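Local coordinates for putative creatinine amidohydrolase (Bacteroides fragilis, PDB 3LUB) that probably hydrolyses carbon-nitrogen bonds in linear amides, as a zinc-dependent enzyme of the creatininase superfamily, at the interface of chains A and B. Residues are numbered along the deposited sequence; one frame, centred on the assembly and turned at random. Chains: chain A/B, Putative creatinine amidohydrolase.

The interface of chains A and B. Residues chain A 31, 40-41, 86, 88; chain B 8, 69-70.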
ATOM      1  N   THR A  31     -23.784   3.722   2.182  1.00 18.71           N
ATOM      2  CA  THR A  31     -24.414   5.000   2.594  1.00 18.45           C
ATOM      3  C   THR A  31     -24.676   5.803   1.302  1.00 20.16           C
ATOM      4  O   THR A  31     -23.737   6.344   0.690  1.00 19.24           O
ATOM      5  CB  THR A  31     -23.473   5.769   3.531  1.00 20.44           C
ATOM      6  OG1 THR A  31     -22.959   4.875   4.516  1.00 18.63           O
ATOM      7  CG2 THR A  31     -24.135   6.996   4.192  1.00 16.49           C
ATOM      8  N   TYR A  40     -30.964   6.542   3.600  1.00 19.55           N
ATOM      9  CA  TYR A  40     -29.545   6.441   3.216  1.00 18.98           C
ATOM     10  C   TYR A  40     -28.937   5.091   3.531  1.00 18.49           C
ATOM     11  O   TYR A  40     -28.030   4.634   2.811  1.00 19.16           O
ATOM     12  CB  TYR A  40     -28.733   7.539   3.923  1.00 18.61           C
ATOM     13  CG  TYR A  40     -28.725   8.846   3.161  1.00 21.29           C
ATOM     14  CD1 TYR A  40     -29.721   9.803   3.350  1.00 19.19           C
ATOM     15  CD2 TYR A  40     -27.711   9.127   2.249  1.00 20.20           C
ATOM     16  CE1 TYR A  40     -29.708  11.003   2.624  1.00 21.06           C
ATOM     17  CE2 TYR A  40     -27.680  10.352   1.535  1.00 22.50           C
ATOM     18  CZ  TYR A  40     -28.690  11.273   1.724  1.00 22.11           C
ATOM     19  OH  TYR A  40     -28.677  12.490   1.022  1.00 26.09           O
ATOM     20  N   LEU A  41     -29.406   4.455   4.605  1.00 18.20           N
ATOM     21  CA  LEU A  41     -28.846   3.163   5.047  1.00 17.67           C
ATOM     22  C   LEU A  41     -29.647   1.934   4.603  1.00 18.33           C
ATOM     23  O   LEU A  41     -29.402   0.812   5.065  1.00 18.81           O
ATOM     24  CB  LEU A  41     -28.663   3.165   6.576  1.00 18.45           C
ATOM     25  CG  LEU A  41     -27.559   4.050   7.210  1.00 19.29           C
ATOM     26  CD1 LEU A  41     -27.519   3.728   8.709  1.00 22.49           C
ATOM     27  CD2 LEU A  41     -26.165   3.843   6.606  1.00 18.15           C
ATOM     28  N   PHE A  86     -23.928  13.346   1.283  1.00 21.77           N
ATOM     29  CA  PHE A  86     -23.742  12.202   2.211  1.00 20.85           C
ATOM     30  C   PHE A  86     -23.567  10.819   1.573  1.00 20.81           C
ATOM     31  O   PHE A  86     -23.546   9.798   2.264  1.00 22.19           O
ATOM     32  CB  PHE A  86     -24.842  12.222   3.273  1.00 23.20           C
ATOM     33  CG  PHE A  86     -25.132  13.584   3.781  1.00 21.36           C
ATOM     34  CD1 PHE A  86     -24.147  14.321   4.430  1.00 27.62           C
ATOM     35  CD2 PHE A  86     -26.380  14.162   3.593  1.00 22.10           C
ATOM     36  CE1 PHE A  86     -24.430  15.624   4.893  1.00 22.81           C
ATOM     37  CE2 PHE A  86     -26.648  15.437   4.057  1.00 25.18           C
ATOM     38  CZ  PHE A  86     -25.678  16.158   4.704  1.00 20.03           C
ATOM     39  N   ILE A  88     -21.150   8.138   0.325  1.00 19.48           N
ATOM     40  CA  ILE A  88     -19.754   7.820   0.614  1.00 19.43           C
ATOM     41  C   ILE A  88     -19.264   6.726  -0.322  1.00 19.12           C
ATOM     42  O   ILE A  88     -19.578   5.537  -0.104  1.00 18.84           O
ATOM     43  CB  ILE A  88     -19.552   7.351   2.092  1.00 20.99           C
ATOM     44  CG1 ILE A  88     -20.090   8.400   3.076  1.00 20.87           C
ATOM     45  CG2 ILE A  88     -18.063   6.966   2.353  1.00 17.02           C
ATOM     46  CD1 ILE A  88     -19.380   9.765   3.088  1.00 17.59           C
TER
ATOM     47  N   LEU B   8     -28.386  10.921   9.902  1.00 18.87           N
ATOM     48  CA  LEU B   8     -28.399  10.204   8.620  1.00 19.81           C
ATOM     49  C   LEU B   8     -28.906   8.769   8.726  1.00 21.08           C
ATOM     50  O   LEU B   8     -29.500   8.244   7.765  1.00 22.49           O
ATOM     51  CB  LEU B   8     -27.006  10.164   7.973  1.00 19.92           C
ATOM     52  CG  LEU B   8     -27.020   9.977   6.458  1.00 18.39           C
ATOM     53  CD1 LEU B   8     -27.407  11.307   5.805  1.00 11.95           C
ATOM     54  CD2 LEU B   8     -25.678   9.487   5.973  1.00 12.60           C
HETATM   55  N   MSE B  69     -23.402  11.627  10.703  1.00 18.11           N
HETATM   56  CA  MSE B  69     -23.223  10.482   9.819  1.00 18.79           C
HETATM   57  C   MSE B  69     -23.416   9.183  10.620  1.00 19.00           C
HETATM   58  O   MSE B  69     -23.422   9.211  11.819  1.00 19.63           O
HETATM   59  CB  MSE B  69     -21.796  10.496   9.232  1.00 20.04           C
HETATM   60  CG  MSE B  69     -21.426  11.752   8.456  1.00 20.13           C
HETATM   61 SE   MSE B  69     -22.578  11.926   6.866  0.75 27.26          SE
HETATM   62  CE  MSE B  69     -21.812  10.439   5.788  1.00 20.48           C
ATOM     63  N   PRO B  70     -23.574   8.043   9.951  1.00 20.06           N
ATOM     64  CA  PRO B  70     -23.636   6.758  10.659  1.00 21.44           C
ATOM     65  C   PRO B  70     -22.319   6.426  11.351  1.00 22.29           C
ATOM     66  O   PRO B  70     -21.250   6.737  10.808  1.00 20.52           O
ATOM     67  CB  PRO B  70     -23.860   5.760   9.535  1.00 21.69           C
ATOM     68  CG  PRO B  70     -24.385   6.574   8.408  1.00 22.66           C
ATOM     69  CD  PRO B  70     -23.686   7.860   8.506  1.00 20.69           C
TER
HETATM   70  O   HOH W   1     -30.695   6.231   6.628  1.00 26.51           O
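B:Leu8, from the N-terminal stretch of chain B, pushes its forked end between A:Tyr40, A:Phe86 and A:Thr31 and forms the centre of this largely apolar patch. Its CG lies roughly anti to the backbone N (chi1 -156°), directing the branched end toward chain A. The CD1 branch sits over one face of the A:Tyr40 ring, displaced toward the rim and 3.8 Å from the ring centroid, a CH-pi contact in which leucine and tyrosine cross at about a right angle. B:Leu8 CD1 also lies 3.7 Å from A:Phe86 CB, and so sits in the corner that the two aromatic residues form. The other branch, CD2, turns to A:Thr31 and packs tightly on its methyl, with 3.4 Å between B:Leu8 CD2 and A:Thr31 CG2.

Selenomethionine B:Met69 is bent at chi2 and chi3 (-64° and -71°), and its selenium and end methyl serve different neighbours. B:Met69 SE lies 3.8 Å from A:Phe86 CD1, whereas B:Met69 CE meets A:Ile88 tip to tip, 3.7 Å from A:Ile88 CD1. Next in sequence, B:Pro70 offers the CG corner of its ring to A:Leu41, 3.7 Å from the CD2 methyl.

A water molecule adds a polar link. Water 1 is hydrogen-bonded to the backbone N of A:Leu41 at 3.0 Å and lies 2.6 Å from the carbonyl O of B:Leu8, tying the main chains together beside the leucine-tyrosine contact.

Two loop segments of one subunit thus fit against loops of the other, and the two-fold axis repeats the arrangement with the chains exchanged. On chain A the patch borders the zinc-binding segments, since A:Thr31 directly precedes the zinc ligand A:Glu32; if the deposited six-copy assembly is the biological one, this packing probably helps to join subunits and may steady the loops next to the zinc site.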